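Local coordinates for cysteine desulfurase (Thermococcus onnurineus, PDB 5B89), which probably catalyses the pyridoxal 5'-phosphate-dependent removal of sulfur from L-cysteine, passing it to a sulfur carrier and releasing L-alanine, at residues S107-L115 with S136-L144; Q213-N221 with L309-H317. All blocks are in the same frame, centred on the assembly; numbering follows the deposited sequence.

Interactions 1 and 2 lie on opposite sides of the chain's centre, and both reach the same pyridoxal phosphate. Interaction 1 pairs helices 106-117 and 139-148, which pack against the seven-stranded mixed sheet; interaction 2 follows it in the sequence and rests the loop between strands 206-210 and 229-233 of that sheet on helix 309-329. Their centres are 26 Å apart and their nearest atoms about 9 Å apart, so they do not touch. At the cofactor, Ser107 holds the phosphate and Gln213 lies beside the ring. The shared sheet and the cofactor thus relate two separate contacts within the class-V aminotransferase fold.

Interaction 1 (S107-L115 with S136-L144); sequences SESLNLVAL and SDLLPWQRL. With PLP (pyridoxal-5'-phosphate), chain G.
Ser136 OG donates to Ser107 OG at 2.5 Å, and Ser107 OG in turn donates to O3P of the cofactor phosphate at 2.7 Å. With Ser107 N also bonded to O3P, the N-terminal end of helix 106-117 grips one phosphate oxygen twice, as is usual for phosphate sites of this fold. Ser136, whose OG is also bonded to Gly264 N of the second subunit, acts as a second-shell support. Leu110 CB lies 3.7 Å from Ser136 O, a carbonyl buried here without a polar partner. With CG anti to the carbonyl carbon (chi1 -66°), the methyls come over Ser136 and Asp137: CD1 covers the same oxygen and reaches Asp137 CB, while CD2 lies 3.8 Å from Asp137 OD1. That carboxylate oxygen accepts from Trp141 NE1 at 2.9 Å, the donor standing above the carboxylate plane, which holds the indole in place. Val113 CG1 meets the indole edge at CH2, and Ala114 CB touches both Trp141 CZ3 and Pro140 CB. Asn111 ND2 bonds straight back to Ser107 O, its amide resting against Pro140 CG. Arg143 turns NH1 to Pro260 O of the second subunit. The two helix segments run nearly parallel, 22° apart and 9.3 Å between axes, against the large sheet: Leu110 and Val113 lie on Val208 of strand 206-210, and Trp141 on Leu177 and Ala179 of strand 177-181.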
loop_
_atom_site.group_PDB
_atom_site.type_symbol
_atom_site.label_atom_id
_atom_site.label_comp_id
_atom_site.label_asym_id
_atom_site.label_seq_id
_atom_site.Cartn_x
_atom_site.Cartn_y
_atom_site.Cartn_z
ATOM N N SER B 107 8.452 4.944 -2.950
ATOM C CA SER B 107 8.161 5.266 -4.353
ATOM C C SER B 107 6.755 5.926 -4.451
ATOM O O SER B 107 6.643 7.017 -5.139
ATOM C CB SER B 107 8.190 4.049 -5.214
ATOM O OG SER B 107 9.512 3.468 -5.158
ATOM N N GLU B 108 5.740 5.369 -3.809
ATOM C CA GLU B 108 4.409 5.989 -3.761
ATOM C C GLU B 108 4.555 7.405 -3.154
ATOM O O GLU B 108 4.056 8.385 -3.732
ATOM C CB GLU B 108 3.372 5.176 -3.024
ATOM C CG GLU B 108 2.007 5.839 -2.991
ATOM C CD GLU B 108 0.996 5.110 -2.077
ATOM O OE1 GLU B 108 1.088 3.894 -1.930
ATOM O OE2 GLU B 108 -0.007 5.745 -1.699
ATOM N N SER B 109 5.238 7.520 -1.995
ATOM C CA SER B 109 5.377 8.824 -1.374
ATOM C C SER B 109 5.978 9.890 -2.287
ATOM O O SER B 109 5.399 11.012 -2.402
ATOM C CB SER B 109 6.278 8.709 -0.176
ATOM O OG SER B 109 5.728 7.880 0.836
ATOM N N LEU B 110 7.032 9.556 -3.026
ATOM C CA LEU B 110 7.655 10.566 -3.905
ATOM C C LEU B 110 6.796 10.891 -5.114
ATOM O O LEU B 110 6.680 12.050 -5.482
ATOM C CB LEU B 110 9.036 10.076 -4.377
ATOM C CG LEU B 110 10.073 9.956 -3.260
ATOM C CD1 LEU B 110 11.303 9.163 -3.700
ATOM C CD2 LEU B 110 10.515 11.298 -2.660
ATOM N N ASN B 111 6.109 9.906 -5.644
ATOM C CA ASN B 111 5.146 10.170 -6.732
ATOM C C ASN B 111 4.050 11.088 -6.210
ATOM O O ASN B 111 3.609 11.974 -6.928
ATOM C CB ASN B 111 4.507 8.888 -7.252
ATOM C CG ASN B 111 5.351 8.245 -8.337
ATOM O OD1 ASN B 111 5.161 8.474 -9.556
ATOM N ND2 ASN B 111 6.288 7.383 -7.941
ATOM N N LEU B 112 3.546 10.860 -4.980
ATOM C CA LEU B 112 2.496 11.736 -4.417
ATOM C C LEU B 112 2.981 13.156 -4.294
ATOM O O LEU B 112 2.170 14.082 -4.508
ATOM C CB LEU B 112 1.982 11.207 -3.086
ATOM C CG LEU B 112 1.249 9.878 -3.137
ATOM C CD1 LEU B 112 0.902 9.560 -1.685
ATOM C CD2 LEU B 112 0.059 9.920 -4.059
ATOM N N VAL B 113 4.217 13.364 -3.926
ATOM C CA VAL B 113 4.747 14.733 -3.862
ATOM C C VAL B 113 4.661 15.379 -5.229
ATOM O O VAL B 113 4.178 16.547 -5.308
ATOM C CB VAL B 113 6.172 14.811 -3.285
ATOM C CG1 VAL B 113 6.758 16.258 -3.290
ATOM C CG2 VAL B 113 6.246 14.217 -1.900
ATOM N N ALA B 114 5.179 14.704 -6.230
ATOM C CA ALA B 114 5.203 15.316 -7.580
ATOM C C ALA B 114 3.746 15.515 -8.040
ATOM O O ALA B 114 3.453 16.644 -8.643
ATOM C CB ALA B 114 5.945 14.405 -8.556
ATOM N N LEU B 115 2.810 14.586 -7.832
ATOM C CA LEU B 115 1.461 14.755 -8.324
ATOM C C LEU B 115 0.824 15.850 -7.523
ATOM O O LEU B 115 0.129 16.679 -8.178
ATOM C CB LEU B 115 0.696 13.462 -8.111
ATOM C CG LEU B 115 1.125 12.310 -9.072
ATOM C CD1 LEU B 115 0.502 10.982 -8.624
ATOM C CD2 LEU B 115 0.714 12.574 -10.516
ATOM N N SER B 136 13.017 6.005 -8.391
ATOM C CA SER B 136 11.806 6.540 -7.775
ATOM C C SER B 136 11.916 7.998 -7.375
ATOM O O SER B 136 10.950 8.630 -7.216
ATOM C CB SER B 136 11.376 5.716 -6.586
ATOM O OG SER B 136 10.919 4.476 -6.990
ATOM N N ASP B 137 13.125 8.493 -7.248
ATOM C CA ASP B 137 13.347 9.915 -6.970
ATOM C C ASP B 137 13.860 10.641 -8.218
ATOM O O ASP B 137 14.434 11.659 -8.083
ATOM C CB ASP B 137 14.275 10.183 -5.782
ATOM C CG ASP B 137 14.129 11.635 -5.227
ATOM O OD1 ASP B 137 13.054 12.173 -5.356
ATOM O OD2 ASP B 137 15.092 12.171 -4.703
ATOM N N LEU B 138 13.638 10.067 -9.379
ATOM C CA LEU B 138 14.051 10.677 -10.629
ATOM C C LEU B 138 12.900 10.761 -11.608
ATOM O O LEU B 138 12.565 11.816 -12.029
ATOM C CB LEU B 138 15.209 9.901 -11.221
ATOM C CG LEU B 138 15.667 10.387 -12.572
ATOM C CD1 LEU B 138 16.014 11.839 -12.474
ATOM C CD2 LEU B 138 16.848 9.599 -13.063
ATOM N N LEU B 139 12.293 9.639 -11.915
ATOM C CA LEU B 139 11.229 9.581 -12.875
ATOM C C LEU B 139 10.083 10.518 -12.604
ATOM O O LEU B 139 9.585 11.141 -13.537
ATOM C CB LEU B 139 10.733 8.133 -13.060
ATOM C CG LEU B 139 11.387 7.318 -14.148
ATOM C CD1 LEU B 139 12.871 7.206 -13.941
ATOM C CD2 LEU B 139 10.717 5.958 -14.235
ATOM N N PRO B 140 9.563 10.619 -11.353
ATOM C CA PRO B 140 8.486 11.570 -11.194
ATOM C C PRO B 140 8.868 12.989 -11.578
ATOM O O PRO B 140 7.973 13.736 -12.066
ATOM C CB PRO B 140 8.088 11.417 -9.695
ATOM C CG PRO B 140 8.572 10.027 -9.351
ATOM C CD PRO B 140 9.862 9.882 -10.120
ATOM N N TRP B 141 10.099 13.395 -11.341
ATOM C CA TRP B 141 10.537 14.741 -11.640
ATOM C C TRP B 141 10.743 14.876 -13.139
ATOM O O TRP B 141 10.442 15.969 -13.718
ATOM C CB TRP B 141 11.784 15.089 -10.874
ATOM C CG TRP B 141 11.655 14.813 -9.374
ATOM C CD1 TRP B 141 12.429 13.936 -8.712
ATOM C CD2 TRP B 141 10.712 15.325 -8.505
ATOM N NE1 TRP B 141 12.025 13.880 -7.418
ATOM C CE2 TRP B 141 10.934 14.672 -7.277
ATOM C CE3 TRP B 141 9.630 16.202 -8.632
ATOM C CZ2 TRP B 141 10.143 14.943 -6.134
ATOM C CZ3 TRP B 141 8.843 16.462 -7.472
ATOM C CH2 TRP B 141 9.150 15.845 -6.277
ATOM N N GLN B 142 11.254 13.831 -13.777
ATOM C CA GLN B 142 11.374 13.816 -15.263
ATOM C C GLN B 142 10.084 13.943 -15.931
ATOM O O GLN B 142 9.974 14.712 -16.935
ATOM C CB GLN B 142 12.074 12.534 -15.725
ATOM C CG GLN B 142 13.534 12.492 -15.410
ATOM C CD GLN B 142 14.137 11.145 -15.789
ATOM O OE1 GLN B 142 13.457 10.113 -15.660
ATOM N NE2 GLN B 142 15.364 11.129 -16.170
ATOM N N ARG B 143 9.058 13.225 -15.519
ATOM C CA ARG B 143 7.703 13.280 -16.073
ATOM C C ARG B 143 7.169 14.657 -15.898
ATOM O O ARG B 143 6.627 15.245 -16.871
ATOM C CB ARG B 143 6.749 12.182 -15.491
ATOM C CG ARG B 143 5.346 12.194 -16.009
ATOM C CD ARG B 143 4.503 11.049 -15.330
ATOM N NE ARG B 143 4.454 11.156 -13.886
ATOM C CZ ARG B 143 3.926 10.245 -13.056
ATOM N NH1 ARG B 143 3.394 9.153 -13.578
ATOM N NH2 ARG B 143 3.956 10.478 -11.698
ATOM N N LEU B 144 7.270 15.229 -14.713
ATOM C CA LEU B 144 6.667 16.571 -14.415
ATOM C C LEU B 144 7.366 17.572 -15.324
ATOM O O LEU B 144 6.716 18.447 -15.985
ATOM C CB LEU B 144 6.806 16.855 -12.942
ATOM C CG LEU B 144 6.086 18.032 -12.327
ATOM C CD1 LEU B 144 4.594 17.793 -12.509
ATOM C CD2 LEU B 144 6.439 18.098 -10.844
HETATM N N1 PLP G . 15.081 5.506 -2.836
HETATM C C2 PLP G . 16.186 4.915 -2.304
HETATM C C2A PLP G . 17.432 5.719 -2.003
HETATM C C3 PLP G . 16.119 3.526 -2.094
HETATM O O3 PLP G . 17.191 2.889 -1.561
HETATM C C4 PLP G . 14.916 2.821 -2.354
HETATM C C4A PLP G . 14.927 1.254 -2.153
HETATM C C5 PLP G . 13.796 3.550 -2.830
HETATM C C6 PLP G . 13.885 4.900 -3.093
HETATM C C5A PLP G . 12.518 2.784 -3.154
HETATM O O4P PLP G . 11.949 2.267 -1.913
HETATM P P PLP G . 10.689 1.398 -2.155
HETATM O O1P PLP G . 10.352 0.923 -0.824
HETATM O O2P PLP G . 11.144 0.268 -3.082
HETATM O O3P PLP G . 9.682 2.220 -2.813
#

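Interaction 2 (Q213-N221 with L309-H317); sequences QSAGHMEVN and LGRIERQEH. With PLP (pyridoxal-5'-phosphate), chain G.
Residues Gly216 to Glu219 form an irregular turn laid against the first two turns of helix 309-329, with the CA atoms of Met218 and Leu309 5.5 Å apart and Ser214 O accepting from both His217 N and Met218 N. Gly216 has a positive phi (82°), where a CB would press on the preceding carbonyl oxygen, so the bend calls for glycine. Leu309 packs its CD2 branch against the Gly216 backbone, 3.6 Å from Gly216 C, while CD1 lies near Met218 O. Ile312 CG2 touches the carbonyl oxygens of Gly216 and His217. Further along the helix, Glu313 lays its extended chain beside Met218, its carboxylate carbon CD 3.7 Å from Met218 CB.

The polar centre is His217. Its CG stands anti to the carbonyl carbon (chi1 -67°), which brings ND1 to Glu316 OE1 at 2.6 Å; the bond lies in the ring plane and uses the syn lone pair of OE1. Ring and carboxylate planes are nevertheless 72° apart. One water gives hydrogen bonds to His217 O at 2.8 Å and to Glu316 OE2, clasping backbone and side chain to the same carboxylate. A second accepts from Glu219 N at 3.1 Å and gives a weak bond to Glu313 OE2. A leucine in place of His217 would probably leave the buried Glu316 carboxylate without its nitrogen donor.

A short, nearly straight bond from imidazole to a buried carboxylate suggests that Glu316 may favour a protonated His217, whose ring also meets that of His395. The pair ties the turn to the helix only four residues after Gln213, which lines the cofactor and alanine pockets.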
loop_
_atom_site.group_PDB
_atom_site.type_symbol
_atom_site.label_atom_id
_atom_site.label_comp_id
_atom_site.label_asym_id
_atom_site.label_seq_id
_atom_site.Cartn_x
_atom_site.Cartn_y
_atom_site.Cartn_z
ATOM N N GLN B 213 16.973 5.039 2.333
ATOM C CA GLN B 213 18.167 4.291 2.782
ATOM C C GLN B 213 18.768 4.778 4.034
ATOM O O GLN B 213 19.683 4.109 4.609
ATOM C CB GLN B 213 19.196 4.244 1.720
ATOM C CG GLN B 213 18.833 3.414 0.629
ATOM C CD GLN B 213 18.477 1.946 1.046
ATOM O OE1 GLN B 213 18.899 1.329 2.123
ATOM N NE2 GLN B 213 17.656 1.369 0.168
ATOM N N SER B 214 18.311 5.890 4.552
ATOM C CA SER B 214 18.755 6.400 5.801
ATOM C C SER B 214 17.883 6.001 7.048
ATOM O O SER B 214 18.398 5.748 8.148
ATOM C CB SER B 214 18.914 7.883 5.827
ATOM O OG SER B 214 17.745 8.544 5.438
ATOM N N ALA B 215 16.553 5.968 6.892
ATOM C CA ALA B 215 15.702 5.704 8.010
ATOM C C ALA B 215 16.033 4.347 8.667
ATOM O O ALA B 215 16.145 3.307 7.940
ATOM C CB ALA B 215 14.274 5.706 7.550
ATOM N N GLY B 216 16.176 4.366 9.986
ATOM C CA GLY B 216 16.566 3.139 10.701
ATOM C C GLY B 216 18.018 2.809 10.737
ATOM O O GLY B 216 18.433 1.850 11.465
ATOM N N HIS B 217 18.843 3.496 9.959
ATOM C CA HIS B 217 20.288 3.256 9.920
ATOM C C HIS B 217 21.053 4.418 10.520
ATOM O O HIS B 217 22.258 4.232 10.848
ATOM C CB HIS B 217 20.764 3.073 8.488
ATOM C CG HIS B 217 20.263 1.826 7.834
ATOM N ND1 HIS B 217 20.775 0.562 8.127
ATOM C CD2 HIS B 217 19.390 1.647 6.857
ATOM C CE1 HIS B 217 20.164 -0.313 7.385
ATOM N NE2 HIS B 217 19.310 0.307 6.616
ATOM N N MET B 218 20.448 5.587 10.609
ATOM C CA MET B 218 21.100 6.808 11.187
ATOM C C MET B 218 19.971 7.760 11.526
ATOM O O MET B 218 18.809 7.557 11.138
ATOM C CB MET B 218 22.059 7.379 10.119
ATOM C CG MET B 218 21.348 7.750 8.846
ATOM S SD MET B 218 22.516 8.210 7.493
ATOM C CE MET B 218 23.099 6.521 7.176
ATOM N N GLU B 219 20.308 8.900 12.117
ATOM C CA GLU B 219 19.313 9.850 12.494
ATOM C C GLU B 219 18.665 10.489 11.303
ATOM O O GLU B 219 19.361 10.951 10.365
ATOM C CB GLU B 219 19.950 10.962 13.340
ATOM C CG GLU B 219 18.919 11.992 13.766
ATOM C CD GLU B 219 19.494 13.079 14.720
ATOM O OE1 GLU B 219 20.721 13.219 14.843
ATOM O OE2 GLU B 219 18.681 13.799 15.322
ATOM N N VAL B 220 17.320 10.485 11.320
ATOM C CA VAL B 220 16.542 11.150 10.330
ATOM C C VAL B 220 15.593 12.097 11.015
ATOM O O VAL B 220 14.708 11.611 11.714
ATOM C CB VAL B 220 15.774 10.182 9.378
ATOM C CG1 VAL B 220 14.825 10.971 8.472
ATOM C CG2 VAL B 220 16.789 9.424 8.568
ATOM N N ASN B 221 15.807 13.429 10.940
ATOM C CA ASN B 221 15.020 14.347 11.722
ATOM C C ASN B 221 14.620 15.487 10.795
ATOM O O ASN B 221 15.496 16.173 10.206
ATOM C CB ASN B 221 15.843 14.903 12.862
ATOM C CG ASN B 221 15.075 15.861 13.720
ATOM O OD1 ASN B 221 14.818 16.943 13.311
ATOM N ND2 ASN B 221 14.536 15.379 14.835
ATOM N N LEU B 309 19.928 4.305 17.533
ATOM C CA LEU B 309 20.521 4.643 16.201
ATOM C C LEU B 309 22.023 4.801 16.250
ATOM O O LEU B 309 22.724 4.504 15.297
ATOM C CB LEU B 309 19.839 5.823 15.527
ATOM C CG LEU B 309 18.411 5.581 15.059
ATOM C CD1 LEU B 309 17.658 6.869 14.826
ATOM C CD2 LEU B 309 18.425 4.702 13.797
ATOM N N GLY B 310 22.530 5.213 17.383
ATOM C CA GLY B 310 23.967 5.345 17.524
ATOM C C GLY B 310 24.700 4.024 17.477
ATOM O O GLY B 310 25.718 3.914 16.881
ATOM N N ARG B 311 24.133 3.042 18.131
ATOM C CA ARG B 311 24.718 1.738 18.097
ATOM C C ARG B 311 24.619 1.129 16.697
ATOM O O ARG B 311 25.457 0.476 16.284
ATOM C CB ARG B 311 24.008 0.827 19.049
ATOM C CG ARG B 311 24.157 1.163 20.502
ATOM C CD ARG B 311 23.637 -0.032 21.285
ATOM N NE ARG B 311 23.642 0.125 22.724
ATOM C CZ ARG B 311 22.640 -0.120 23.543
ATOM N NH1 ARG B 311 21.467 -0.448 23.102
ATOM N NH2 ARG B 311 22.803 -0.003 24.840
ATOM N N ILE B 312 23.503 1.370 16.019
ATOM C CA ILE B 312 23.327 0.868 14.696
ATOM C C ILE B 312 24.416 1.434 13.742
ATOM O O ILE B 312 25.108 0.758 12.989
ATOM C CB ILE B 312 21.896 1.181 14.132
ATOM C CG1 ILE B 312 20.834 0.331 14.906
ATOM C CG2 ILE B 312 21.768 0.940 12.666
ATOM C CD1 ILE B 312 19.467 0.848 14.860
ATOM N N GLU B 313 24.530 2.756 13.816
ATOM C CA GLU B 313 25.538 3.449 12.933
ATOM C C GLU B 313 26.972 2.956 13.211
ATOM O O GLU B 313 27.727 2.663 12.304
ATOM C CB GLU B 313 25.509 4.965 13.148
ATOM C CG GLU B 313 24.189 5.627 12.894
ATOM C CD GLU B 313 24.148 7.129 13.164
ATOM O OE1 GLU B 313 25.116 7.727 12.686
ATOM O OE2 GLU B 313 23.121 7.673 13.743
ATOM N N ARG B 314 27.266 2.777 14.490
ATOM C CA ARG B 314 28.613 2.291 14.906
ATOM C C ARG B 314 28.903 0.879 14.436
ATOM O O ARG B 314 29.996 0.590 13.888
ATOM C CB ARG B 314 28.781 2.426 16.389
ATOM C CG ARG B 314 28.927 3.932 16.662
ATOM C CD ARG B 314 29.393 4.304 18.081
ATOM N NE ARG B 314 28.411 4.036 19.154
ATOM C CZ ARG B 314 27.390 4.827 19.465
ATOM N NH1 ARG B 314 27.195 6.015 18.840
ATOM N NH2 ARG B 314 26.584 4.442 20.465
ATOM N N GLN B 315 27.913 -0.029 14.573
ATOM C CA GLN B 315 28.115 -1.342 14.123
ATOM C C GLN B 315 28.336 -1.410 12.651
ATOM O O GLN B 315 29.148 -2.087 12.102
ATOM C CB GLN B 315 26.945 -2.257 14.580
ATOM C CG GLN B 315 27.001 -3.672 14.067
ATOM C CD GLN B 315 28.096 -4.571 14.670
ATOM O OE1 GLN B 315 28.898 -4.073 15.500
ATOM N NE2 GLN B 315 28.190 -5.752 14.214
ATOM N N GLU B 316 27.470 -0.688 11.892
ATOM C CA GLU B 316 27.592 -0.644 10.453
ATOM C C GLU B 316 28.948 -0.108 9.980
ATOM O O GLU B 316 29.471 -0.666 9.012
ATOM C CB GLU B 316 26.379 0.120 9.826
ATOM C CG GLU B 316 25.054 -0.694 9.959
ATOM C CD GLU B 316 23.909 -0.045 9.255
ATOM O OE1 GLU B 316 22.768 -0.293 9.588
ATOM O OE2 GLU B 316 24.118 0.654 8.291
ATOM N N HIS B 317 29.448 0.905 10.653
ATOM C CA HIS B 317 30.716 1.445 10.272
ATOM C C HIS B 317 31.823 0.388 10.429
ATOM O O HIS B 317 32.636 0.294 9.625
ATOM C CB HIS B 317 31.014 2.644 11.142
ATOM C CG HIS B 317 32.398 3.123 10.970
ATOM N ND1 HIS B 317 33.377 2.944 11.910
ATOM C CD2 HIS B 317 32.993 3.651 9.896
ATOM C CE1 HIS B 317 34.514 3.394 11.429
ATOM N NE2 HIS B 317 34.310 3.826 10.215
HETATM N N1 PLP G . 15.081 5.506 -2.836
HETATM C C2 PLP G . 16.186 4.915 -2.304
HETATM C C2A PLP G . 17.432 5.719 -2.003
HETATM C C3 PLP G . 16.119 3.526 -2.094
HETATM O O3 PLP G . 17.191 2.889 -1.561
HETATM C C4 PLP G . 14.916 2.821 -2.354
HETATM C C4A PLP G . 14.927 1.254 -2.153
HETATM C C5 PLP G . 13.796 3.550 -2.830
HETATM C C6 PLP G . 13.885 4.900 -3.093
HETATM C C5A PLP G . 12.518 2.784 -3.154
HETATM O O4P PLP G . 11.949 2.267 -1.913
HETATM P P PLP G . 10.689 1.398 -2.155
HETATM O O1P PLP G . 10.352 0.923 -0.824
HETATM O O2P PLP G . 11.144 0.268 -3.082
HETATM O O3P PLP G . 9.682 2.220 -2.813
HETATM O O HOH W 1 24.505 3.585 9.400
HETATM O O HOH W 2 23.222 9.865 12.334
#